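Side-chain contacts in nodulation protein S (PDB 3OFK), which binds S-adenosyl-L-homocysteine and, as an S-adenosylmethionine-dependent N-methyltransferase, probably methylates precursors of the nodulation (Nod) factor: residues A64-L69 and S97-A102; N139-L144 and E178-V183; F152-A155 and T159-R162. All coordinates share one frame; numbering follows the deposited sequence.

From the N terminus, contact 1 closes first: it joins helix 64-69 to strand 99-103 at one margin of the mixed sheet, closing a loop that includes strand 73-80 and helix 83-92. Contact 2 opens only after contact 1 has closed, and links the end of helix 130-142 to the turn between helix 169-179 and strand 181-189, the other outermost strand. Contact 3 is nested inside the loop of contact 2, where strand 148-155 meets helix 157-162 a few residues on. None of the three touches another; contacts 2 and 3 come nearest, with closest atoms about 6 Å apart. All three reach the same sheet, and contacts 1 and 3 lie on opposite sides of the chain's centre.

Contact 1 (A64-L69 and S97-A102); sequences AFTEKL and SHISWA
Ile99 opens the contact from the first residue of the edge strand, pointing toward helix 64-69. Its CD1 comes to 4.5 Å from CG2 of Thr66, a loose apolar approach at the limit of contact. Two residues on, Trp101 makes the closer touch: CH2, at the far end of the six-membered ring, lies 3.9 Å from Thr66 CG2, which meets the indole obliquely. The two side chains run in opposing senses to meet there. Within the strand, Ile99 CG2 sits 3.3 Å above the indole plane, near its periphery, so the ring is flanked by its own strand neighbour as well as approached by the helix. On the helix, CG2 of Thr66 is anti to the backbone N and faces the strand, while OG1 lies beside that N and is hydrogen-bonded to Glu57; one branch thus serves the apolar contact and the other a polar partner. With 93 Å² buried in all, this is modest packing within a Rossmann-like methyltransferase fold. Strand 73-80 pairs with strand 99-103 and supplies Leu76 and Val78, which touch Thr66, and helix 83-92 packs against Trp101 through Ile86, Ala89 and Cys90.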
ATOM      1  N   ALA A  64      -8.098  -7.232  -3.396  1.00 35.97           N
ATOM      2  CA  ALA A  64      -7.936  -8.333  -2.420  1.00 37.18           C
ATOM      3  C   ALA A  64      -7.835  -7.811  -0.988  1.00 37.44           C
ATOM      4  O   ALA A  64      -8.506  -8.357  -0.090  1.00 38.88           O
ATOM      5  CB  ALA A  64      -6.769  -9.241  -2.756  1.00 37.53           C
ATOM      6  N   PHE A  65      -7.035  -6.765  -0.758  1.00 36.06           N
ATOM      7  CA  PHE A  65      -6.913  -6.195   0.579  1.00 36.08           C
ATOM      8  C   PHE A  65      -8.066  -5.255   0.922  1.00 35.82           C
ATOM      9  O   PHE A  65      -8.534  -5.259   2.060  1.00 37.90           O
ATOM     10  CB  PHE A  65      -5.554  -5.517   0.836  1.00 35.21           C
ATOM     11  CG  PHE A  65      -5.348  -5.181   2.287  1.00 37.25           C
ATOM     12  CD1 PHE A  65      -4.927  -6.164   3.178  1.00 38.38           C
ATOM     13  CD2 PHE A  65      -5.648  -3.934   2.774  1.00 33.85           C
ATOM     14  CE1 PHE A  65      -4.785  -5.895   4.535  1.00 33.88           C
ATOM     15  CE2 PHE A  65      -5.493  -3.637   4.112  1.00 37.32           C
ATOM     16  CZ  PHE A  65      -5.058  -4.658   5.009  1.00 36.85           C
ATOM     17  N   THR A  66      -8.547  -4.488  -0.058  1.00 33.98           N
ATOM     18  CA  THR A  66      -9.690  -3.611   0.109  1.00 32.81           C
ATOM     19  C   THR A  66     -10.853  -4.408   0.730  1.00 33.88           C
ATOM     20  O   THR A  66     -11.467  -3.962   1.709  1.00 34.32           O
ATOM     21  CB  THR A  66     -10.145  -3.024  -1.238  1.00 32.83           C
ATOM     22  OG1 THR A  66      -9.013  -2.718  -2.049  1.00 28.63           O
ATOM     23  CG2 THR A  66     -11.023  -1.770  -1.038  1.00 29.20           C
ATOM     24  N   GLU A  67     -11.076  -5.606   0.187  1.00 34.67           N
ATOM     25  CA  GLU A  67     -12.146  -6.515   0.607  1.00 35.48           C
ATOM     26  C   GLU A  67     -12.030  -6.970   2.059  1.00 35.62           C
ATOM     27  O   GLU A  67     -13.041  -7.220   2.721  1.00 37.25           O
ATOM     28  CB  GLU A  67     -12.149  -7.740  -0.321  1.00 37.46           C
ATOM     29  CG  GLU A  67     -13.148  -8.823   0.079  1.00 45.08           C
ATOM     30  CD  GLU A  67     -13.530  -9.753  -1.048  1.00 55.38           C
ATOM     31  OE1 GLU A  67     -12.596 -10.263  -1.728  1.00 54.72           O
ATOM     32  OE2 GLU A  67     -14.770  -9.943  -1.253  1.00 60.53           O
ATOM     33  N   LYS A  68     -10.790  -7.104   2.521  1.00 34.91           N
ATOM     34  CA  LYS A  68     -10.496  -7.514   3.895  1.00 35.76           C
ATOM     35  C   LYS A  68     -10.594  -6.328   4.849  1.00 36.52           C
ATOM     36  O   LYS A  68     -11.033  -6.455   5.975  1.00 39.55           O
ATOM     37  CB  LYS A  68      -9.095  -8.132   3.930  1.00 35.96           C
ATOM     38  CG  LYS A  68      -8.998  -9.428   3.106  1.00 37.46           C
ATOM     39  CD  LYS A  68      -7.572  -9.959   2.978  1.00 42.87           C
ATOM     40  CE  LYS A  68      -7.494 -10.961   1.838  1.00 49.51           C
ATOM     41  NZ  LYS A  68      -6.112 -11.388   1.532  1.00 53.45           N
ATOM     42  N   LEU A  69     -10.240  -5.153   4.358  1.00 35.05           N
ATOM     43  CA  LEU A  69     -10.253  -3.929   5.149  1.00 35.79           C
ATOM     44  C   LEU A  69     -11.634  -3.298   5.300  1.00 35.91           C
ATOM     45  O   LEU A  69     -11.963  -2.800   6.384  1.00 36.62           O
ATOM     46  CB  LEU A  69      -9.302  -2.918   4.511  1.00 35.58           C
ATOM     47  CG  LEU A  69      -8.921  -1.669   5.319  1.00 35.14           C
ATOM     48  CD1 LEU A  69      -8.138  -2.047   6.588  1.00 33.61           C
ATOM     49  CD2 LEU A  69      -8.110  -0.717   4.411  1.00 33.77           C
ATOM     50  N   SER A  97     -21.439  -0.114   0.852  1.00 41.97           N
ATOM     51  CA  SER A  97     -21.956   1.197   0.398  1.00 41.64           C
ATOM     52  C   SER A  97     -21.123   2.388   0.936  1.00 39.81           C
ATOM     53  O   SER A  97     -21.419   3.549   0.625  1.00 39.75           O
ATOM     54  CB  SER A  97     -23.414   1.359   0.842  1.00 43.65           C
ATOM     55  OG  SER A  97     -23.470   1.397   2.264  1.00 51.03           O
ATOM     56  N   HIS A  98     -20.080   2.087   1.722  1.00 37.25           N
ATOM     57  CA  HIS A  98     -19.311   3.109   2.419  1.00 36.70           C
ATOM     58  C   HIS A  98     -17.907   3.358   1.821  1.00 35.66           C
ATOM     59  O   HIS A  98     -17.066   3.968   2.493  1.00 33.16           O
ATOM     60  CB  HIS A  98     -19.195   2.754   3.911  1.00 37.02           C
ATOM     61  CG  HIS A  98     -18.401   1.506   4.195  1.00 35.09           C
ATOM     62  ND1 HIS A  98     -18.903   0.238   4.007  1.00 38.67           N
ATOM     63  CD2 HIS A  98     -17.147   1.339   4.690  1.00 38.84           C
ATOM     64  CE1 HIS A  98     -17.993  -0.660   4.367  1.00 37.97           C
ATOM     65  NE2 HIS A  98     -16.911  -0.017   4.774  1.00 36.84           N
ATOM     66  N   ILE A  99     -17.661   2.894   0.585  1.00 35.53           N
ATOM     67  CA  ILE A  99     -16.327   3.026  -0.041  1.00 34.82           C
ATOM     68  C   ILE A  99     -16.357   4.129  -1.135  1.00 35.53           C
ATOM     69  O   ILE A  99     -17.320   4.185  -1.915  1.00 35.76           O
ATOM     70  CB  ILE A  99     -15.823   1.700  -0.667  1.00 34.24           C
ATOM     71  CG1 ILE A  99     -15.971   0.526   0.315  1.00 36.15           C
ATOM     72  CG2 ILE A  99     -14.362   1.855  -1.181  1.00 32.55           C
ATOM     73  CD1 ILE A  99     -15.331  -0.811  -0.172  1.00 33.64           C
ATOM     74  N   SER A 100     -15.330   5.006  -1.136  1.00 34.28           N
ATOM     75  CA  SER A 100     -15.112   6.063  -2.148  1.00 34.21           C
ATOM     76  C   SER A 100     -13.860   5.711  -2.923  1.00 31.61           C
ATOM     77  O   SER A 100     -12.929   5.173  -2.314  1.00 32.10           O
ATOM     78  CB  SER A 100     -14.794   7.385  -1.435  1.00 35.01           C
ATOM     79  OG  SER A 100     -15.982   8.040  -1.145  1.00 46.44           O
ATOM     80  N   TRP A 101     -13.792   6.079  -4.205  1.00 30.59           N
ATOM     81  CA  TRP A 101     -12.615   5.820  -5.015  1.00 28.59           C
ATOM     82  C   TRP A 101     -12.152   7.039  -5.784  1.00 28.67           C
ATOM     83  O   TRP A 101     -12.941   7.929  -6.173  1.00 29.71           O
ATOM     84  CB  TRP A 101     -12.858   4.669  -6.005  1.00 28.80           C
ATOM     85  CG  TRP A 101     -13.565   3.479  -5.432  1.00 32.32           C
ATOM     86  CD1 TRP A 101     -14.902   3.367  -5.144  1.00 34.40           C
ATOM     87  CD2 TRP A 101     -12.983   2.206  -5.131  1.00 27.21           C
ATOM     88  NE1 TRP A 101     -15.172   2.115  -4.663  1.00 37.17           N
ATOM     89  CE2 TRP A 101     -14.016   1.379  -4.655  1.00 36.12           C
ATOM     90  CE3 TRP A 101     -11.677   1.690  -5.210  1.00 26.76           C
ATOM     91  CZ2 TRP A 101     -13.789   0.048  -4.249  1.00 33.44           C
ATOM     92  CZ3 TRP A 101     -11.462   0.383  -4.823  1.00 32.34           C
ATOM     93  CH2 TRP A 101     -12.510  -0.414  -4.335  1.00 30.55           C
ATOM     94  N   ALA A 102     -10.859   7.059  -6.064  1.00 27.98           N
ATOM     95  CA  ALA A 102     -10.292   8.080  -6.952  1.00 30.33           C
ATOM     96  C   ALA A 102      -9.132   7.502  -7.769  1.00 30.53           C
ATOM     97  O   ALA A 102      -8.270   6.858  -7.219  1.00 28.43           O
ATOM     98  CB  ALA A 102      -9.876   9.305  -6.140  1.00 31.01           C
TER

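Contact 2 (N139-L144 and E178-V183); sequences NMVKML and EALTEV
Val141 and Leu144 meet Ala179 and Leu180 in an entirely apolar contact of the Rossmann-like methyltransferase fold, where the end of helix 130-142 lies beside the turn from helix 169-179 into strand 181-189. The closest backbone approach, 7.2 Å between CA of Val141 and CA of Ala179, is consistent with the small alanine side chain at this point. Val141 CG2 stands 3.9 Å from Ala179 CB, and its other methyl, CG1, is 4.1 Å from the same carbon, so both branches of the valine touch the alanine methyl. CG1 is anti to the backbone N (chi1 171°), which places CG2 beside that N and brings it also near CG of Leu180. The second pair is formed by the leucines, whose side chains cross obliquely: CD1 of Leu144 touches both methyls of Leu180. Together these contacts bury 162 Å² summed over the two segments.

Further out, the backbone sets the spacing of the two contributors from the first segment. Leu144 N donates to Val141 O at 3.0 Å, a link across three residues that holds Val141 and Leu144 close as the chain leaves the helix. Leu144 also packs on Ile118 of strand 115-121, so its side chain touches both the sheet and Leu180. On the other side, Leu180 touches Phe202 of strand 196-203, and Thr181 begins the pairing with that strand through Arg203. Between the two segments the packing is hydrocarbon only; a long, weak ion pair from Glu178 to Arg134 spans the same two helices. The shortest approach between the leucines is from Leu144 CD1 to Leu180 CD2, at 3.8 Å, with Leu180 CD1 slightly farther from the same methyl at 4.1 Å.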
ATOM      1  N   ASN A 139       2.596  14.055   2.038  1.00 42.80           N
ATOM      2  CA  ASN A 139       1.167  14.125   1.736  1.00 43.53           C
ATOM      3  C   ASN A 139       0.394  13.183   2.653  1.00 42.39           C
ATOM      4  O   ASN A 139      -0.649  13.541   3.191  1.00 42.43           O
ATOM      5  CB  ASN A 139       0.935  13.770   0.257  1.00 42.87           C
ATOM      6  CG  ASN A 139      -0.485  14.134  -0.248  1.00 49.07           C
ATOM      7  OD1 ASN A 139      -1.205  14.950   0.342  1.00 54.23           O
ATOM      8  ND2 ASN A 139      -0.876  13.519  -1.363  1.00 49.92           N
ATOM      9  N   MET A 140       0.912  11.957   2.789  1.00 41.18           N
ATOM     10  CA  MET A 140       0.336  10.959   3.679  1.00 41.02           C
ATOM     11  C   MET A 140       0.354  11.453   5.146  1.00 42.93           C
ATOM     12  O   MET A 140      -0.671  11.350   5.859  1.00 43.95           O
ATOM     13  CB  MET A 140       1.084   9.629   3.539  1.00 38.92           C
ATOM     14  CG  MET A 140       0.885   8.964   2.233  1.00 38.11           C
ATOM     15  SD  MET A 140       1.457   7.254   2.297  1.00 40.32           S
ATOM     16  CE  MET A 140       3.234   7.388   2.571  1.00 29.89           C
ATOM     17  N   VAL A 141       1.485  12.017   5.585  1.00 43.04           N
ATOM     18  CA  VAL A 141       1.593  12.523   6.960  1.00 45.13           C
ATOM     19  C   VAL A 141       0.532  13.598   7.172  1.00 47.13           C
ATOM     20  O   VAL A 141      -0.210  13.549   8.155  1.00 47.57           O
ATOM     21  CB  VAL A 141       2.998  13.082   7.285  1.00 46.20           C
ATOM     22  CG1 VAL A 141       3.016  13.809   8.674  1.00 45.95           C
ATOM     23  CG2 VAL A 141       4.010  11.965   7.227  1.00 43.28           C
ATOM     24  N   LYS A 142       0.450  14.531   6.220  1.00 47.55           N
ATOM     25  CA  LYS A 142      -0.514  15.621   6.286  1.00 49.29           C
ATOM     26  C   LYS A 142      -1.956  15.122   6.406  1.00 48.81           C
ATOM     27  O   LYS A 142      -2.739  15.712   7.154  1.00 50.83           O
ATOM     28  CB  LYS A 142      -0.377  16.546   5.072  1.00 49.63           C
ATOM     29  CG  LYS A 142      -1.489  17.606   4.950  1.00 55.63           C
ATOM     30  CD  LYS A 142      -1.311  18.435   3.659  1.00 63.13           C
ATOM     31  CE  LYS A 142      -2.627  18.557   2.883  1.00 66.18           C
ATOM     32  NZ  LYS A 142      -3.018  17.237   2.299  1.00 64.11           N
ATOM     33  N   MET A 143      -2.308  14.059   5.665  1.00 46.09           N
ATOM     34  CA  MET A 143      -3.677  13.485   5.729  1.00 45.98           C
ATOM     35  C   MET A 143      -3.953  12.540   6.934  1.00 45.55           C
ATOM     36  O   MET A 143      -5.048  11.966   7.014  1.00 45.04           O
ATOM     37  CB  MET A 143      -3.997  12.689   4.448  1.00 43.67           C
ATOM     38  CG  MET A 143      -4.069  13.492   3.153  1.00 45.42           C
ATOM     39  SD  MET A 143      -4.481  12.373   1.768  1.00 43.92           S
ATOM     40  CE  MET A 143      -3.034  11.407   1.541  1.00 44.09           C
ATOM     41  N   LEU A 144      -2.976  12.324   7.819  1.00 45.93           N
ATOM     42  CA  LEU A 144      -3.224  11.530   9.040  1.00 47.58           C
ATOM     43  C   LEU A 144      -3.993  12.390  10.049  1.00 50.50           C
ATOM     44  O   LEU A 144      -3.645  13.556  10.247  1.00 52.19           O
ATOM     45  CB  LEU A 144      -1.922  11.027   9.678  1.00 47.01           C
ATOM     46  CG  LEU A 144      -1.507   9.571   9.493  1.00 48.29           C
ATOM     47  CD1 LEU A 144      -0.256   9.237  10.319  1.00 42.76           C
ATOM     48  CD2 LEU A 144      -2.654   8.619   9.852  1.00 41.71           C
ATOM     49  N   GLU A 178      10.991  10.238  10.630  1.00 52.59           N
ATOM     50  CA  GLU A 178      11.306  11.660  10.829  1.00 55.10           C
ATOM     51  C   GLU A 178      10.057  12.448  11.181  1.00 54.84           C
ATOM     52  O   GLU A 178      10.136  13.478  11.848  1.00 56.93           O
ATOM     53  CB  GLU A 178      11.912  12.288   9.550  1.00 55.63           C
ATOM     54  CG  GLU A 178      13.247  11.685   9.053  1.00 60.29           C
ATOM     55  CD  GLU A 178      13.568  12.005   7.580  1.00 63.78           C
ATOM     56  OE1 GLU A 178      14.463  11.337   7.008  1.00 66.30           O
ATOM     57  OE2 GLU A 178      12.941  12.915   6.994  1.00 64.00           O
ATOM     58  N   ALA A 179       8.910  11.990  10.676  1.00 52.41           N
ATOM     59  CA  ALA A 179       7.641  12.671  10.933  1.00 52.53           C
ATOM     60  C   ALA A 179       6.722  11.900  11.915  1.00 51.94           C
ATOM     61  O   ALA A 179       5.875  12.505  12.591  1.00 51.89           O
ATOM     62  CB  ALA A 179       6.916  12.921   9.603  1.00 50.10           C
ATOM     63  N   LEU A 180       6.901  10.582  11.993  1.00 50.32           N
ATOM     64  CA  LEU A 180       5.976   9.705  12.725  1.00 50.20           C
ATOM     65  C   LEU A 180       6.710   8.834  13.726  1.00 51.09           C
ATOM     66  O   LEU A 180       7.919   8.674  13.634  1.00 51.43           O
ATOM     67  CB  LEU A 180       5.191   8.807  11.763  1.00 47.42           C
ATOM     68  CG  LEU A 180       4.338   9.493  10.688  1.00 46.72           C
ATOM     69  CD1 LEU A 180       3.763   8.437   9.714  1.00 38.95           C
ATOM     70  CD2 LEU A 180       3.224  10.284  11.327  1.00 44.56           C
ATOM     71  N   THR A 181       5.951   8.268  14.665  1.00 51.72           N
ATOM     72  CA  THR A 181       6.479   7.412  15.725  1.00 52.32           C
ATOM     73  C   THR A 181       6.213   5.933  15.388  1.00 50.98           C
ATOM     74  O   THR A 181       5.068   5.524  15.197  1.00 48.80           O
ATOM     75  CB  THR A 181       5.839   7.786  17.098  1.00 56.05           C
ATOM     76  OG1 THR A 181       6.220   9.121  17.477  1.00 55.26           O
ATOM     77  CG2 THR A 181       6.265   6.813  18.224  1.00 55.83           C
ATOM     78  N   GLU A 182       7.266   5.132  15.277  1.00 51.13           N
ATOM     79  CA  GLU A 182       7.095   3.704  15.002  1.00 50.98           C
ATOM     80  C   GLU A 182       6.482   3.019  16.229  1.00 53.08           C
ATOM     81  O   GLU A 182       7.031   3.139  17.337  1.00 55.30           O
ATOM     82  CB  GLU A 182       8.420   3.025  14.635  1.00 51.14           C
ATOM     83  CG  GLU A 182       8.202   1.603  14.104  1.00 53.45           C
ATOM     84  CD  GLU A 182       9.480   0.895  13.669  1.00 56.52           C
ATOM     85  OE1 GLU A 182      10.276   1.469  12.896  1.00 56.84           O
ATOM     86  OE2 GLU A 182       9.676  -0.263  14.075  1.00 54.41           O
ATOM     87  N   VAL A 183       5.351   2.334  16.053  1.00 52.08           N
ATOM     88  CA  VAL A 183       4.690   1.632  17.167  1.00 54.88           C
ATOM     89  C   VAL A 183       4.940   0.111  17.145  1.00 55.80           C
ATOM     90  O   VAL A 183       4.852  -0.543  18.191  1.00 58.02           O
ATOM     91  CB  VAL A 183       3.158   1.887  17.230  1.00 55.30           C
ATOM     92  CG1 VAL A 183       2.814   3.343  16.976  1.00 55.40           C
ATOM     93  CG2 VAL A 183       2.403   0.994  16.266  1.00 53.59           C
TER

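Contact 3 (F152-A155 and T159-R162); sequences FGSA and TCRR
Local packing of a strand end against the short helix that follows it joins Ala155 and Ser154 to Thr159 and Cys160. The place is the C-terminal end of strand 148-155 in the Rossmann-like sheet of this methyltransferase, and all four residues are buried. Only three residues separate the segments, and the CA atoms of Ala155 and Thr159 lie 6.2 Å apart, as expected when the chain turns straight from strand into helix 157-162.

Ala155 carries most of the strand's share. Its CB points toward the helix and meets two side chains at once: Thr159 CG2 at 3.9 Å and Cys160 SG at the same distance. In the threonine, OG1 is turned beside the backbone N (chi1 -73°), which leaves CG2 anti to that N and facing Ala155; OG1 makes a weak hydrogen bond to the carbonyl of Ala193. Cys160 SG also lies 3.6 Å from Ala155 O, a contact that is not a hydrogen bond, and 4.1 Å from Ser154 OG, which puts the sulfur beside the C-terminal end of the strand.

Ser154 OG, anti to its backbone N (chi1 175°), donates to Ala155 O. Replacing the serine with an alanine would probably leave Ala155 O without this side-chain donor and the carbonyl less firmly oriented beside the Cys160 sulfur. Around the contact, Tyr125 touches both Ser154 and Cys160, while Ala155 N is hydrogen-bonded to Glu122. The bound S-adenosyl-L-homocysteine is about 9 Å from the side chain of Ser154, so this packing is near the cofactor site without touching the ligand. The bond from Ser154 OG to Ala155 O spans 2.8 Å and arrives in the carbonyl plane on a lone pair, with a C=O...OG angle of 133°.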
ATOM      1  N   PHE A 152       2.454   0.728   6.873  1.00 39.60           N
ATOM      2  CA  PHE A 152       3.279   0.704   5.686  1.00 39.47           C
ATOM      3  C   PHE A 152       3.843  -0.672   5.508  1.00 39.66           C
ATOM      4  O   PHE A 152       4.192  -1.346   6.481  1.00 40.38           O
ATOM      5  CB  PHE A 152       4.433   1.699   5.834  1.00 40.61           C
ATOM      6  CG  PHE A 152       5.561   1.482   4.850  1.00 44.38           C
ATOM      7  CD1 PHE A 152       5.442   1.885   3.503  1.00 36.60           C
ATOM      8  CD2 PHE A 152       6.742   0.860   5.269  1.00 42.72           C
ATOM      9  CE1 PHE A 152       6.498   1.701   2.613  1.00 33.96           C
ATOM     10  CE2 PHE A 152       7.798   0.655   4.378  1.00 41.37           C
ATOM     11  CZ  PHE A 152       7.668   1.073   3.036  1.00 38.77           C
ATOM     12  N   GLY A 153       3.930  -1.111   4.266  1.00 38.24           N
ATOM     13  CA  GLY A 153       4.620  -2.365   3.991  1.00 39.44           C
ATOM     14  C   GLY A 153       5.359  -2.272   2.684  1.00 38.80           C
ATOM     15  O   GLY A 153       4.890  -1.607   1.780  1.00 37.17           O
ATOM     16  N   SER A 154       6.493  -2.951   2.577  1.00 37.94           N
ATOM     17  CA  SER A 154       7.219  -2.972   1.331  1.00 38.57           C
ATOM     18  C   SER A 154       8.257  -4.107   1.273  1.00 40.40           C
ATOM     19  O   SER A 154       8.810  -4.522   2.293  1.00 40.92           O
ATOM     20  CB  SER A 154       7.891  -1.620   1.117  1.00 37.78           C
ATOM     21  OG  SER A 154       8.726  -1.579  -0.044  1.00 40.84           O
ATOM     22  N   ALA A 155       8.451  -4.639   0.074  1.00 40.99           N
ATOM     23  CA  ALA A 155       9.628  -5.388  -0.265  1.00 42.92           C
ATOM     24  C   ALA A 155      10.840  -4.589   0.207  1.00 42.83           C
ATOM     25  O   ALA A 155      10.791  -3.373   0.256  1.00 41.08           O
ATOM     26  CB  ALA A 155       9.672  -5.603  -1.741  1.00 44.15           C
ATOM     27  N   THR A 159      15.654  -5.959  -2.654  1.00 54.22           N
ATOM     28  CA  THR A 159      14.685  -6.581  -3.558  1.00 54.33           C
ATOM     29  C   THR A 159      14.159  -5.538  -4.529  1.00 52.61           C
ATOM     30  O   THR A 159      14.050  -5.794  -5.724  1.00 53.12           O
ATOM     31  CB  THR A 159      13.478  -7.179  -2.809  1.00 53.83           C
ATOM     32  OG1 THR A 159      13.868  -8.379  -2.121  1.00 54.31           O
ATOM     33  CG2 THR A 159      12.339  -7.498  -3.806  1.00 51.90           C
ATOM     34  N   CYS A 160      13.834  -4.360  -3.993  1.00 51.16           N
ATOM     35  CA  CYS A 160      13.301  -3.261  -4.802  1.00 49.88           C
ATOM     36  C   CYS A 160      14.303  -2.814  -5.861  1.00 51.66           C
ATOM     37  O   CYS A 160      13.927  -2.521  -6.984  1.00 51.51           O
ATOM     38  CB  CYS A 160      12.894  -2.090  -3.922  1.00 47.47           C
ATOM     39  SG  CYS A 160      11.338  -2.373  -3.160  1.00 43.98           S
ATOM     40  N   ARG A 161      15.576  -2.789  -5.501  1.00 54.01           N
ATOM     41  CA  ARG A 161      16.625  -2.389  -6.431  1.00 56.51           C
ATOM     42  C   ARG A 161      16.835  -3.439  -7.525  1.00 58.69           C
ATOM     43  O   ARG A 161      17.093  -3.087  -8.679  1.00 59.27           O
ATOM     44  CB  ARG A 161      17.935  -2.112  -5.693  1.00 57.86           C
ATOM     45  CG  ARG A 161      17.987  -0.761  -4.968  1.00 60.22           C
ATOM     46  CD  ARG A 161      19.440  -0.397  -4.591  1.00 67.91           C
ATOM     47  NE  ARG A 161      20.172  -1.541  -4.012  1.00 73.64           N
ATOM     48  CZ  ARG A 161      20.186  -1.886  -2.717  1.00 72.55           C
ATOM     49  NH1 ARG A 161      19.520  -1.175  -1.807  1.00 69.07           N
ATOM     50  NH2 ARG A 161      20.880  -2.953  -2.327  1.00 71.12           N
ATOM     51  N   ARG A 162      16.704  -4.714  -7.161  1.00 59.85           N
ATOM     52  CA  ARG A 162      16.735  -5.803  -8.131  1.00 62.19           C
ATOM     53  C   ARG A 162      15.550  -5.686  -9.088  1.00 60.75           C
ATOM     54  O   ARG A 162      15.655  -6.059 -10.257  1.00 62.03           O
ATOM     55  CB  ARG A 162      16.727  -7.167  -7.420  1.00 64.26           C
ATOM     56  CG  ARG A 162      17.551  -8.235  -8.121  1.00 68.71           C
ATOM     57  CD  ARG A 162      17.672  -9.535  -7.312  1.00 74.56           C
ATOM     58  NE  ARG A 162      16.418  -9.974  -6.678  1.00 76.68           N
ATOM     59  CZ  ARG A 162      16.120  -9.842  -5.380  1.00 78.76           C
ATOM     60  NH1 ARG A 162      16.974  -9.277  -4.525  1.00 78.33           N
ATOM     61  NH2 ARG A 162      14.947 -10.277  -4.924  1.00 77.67           N
TER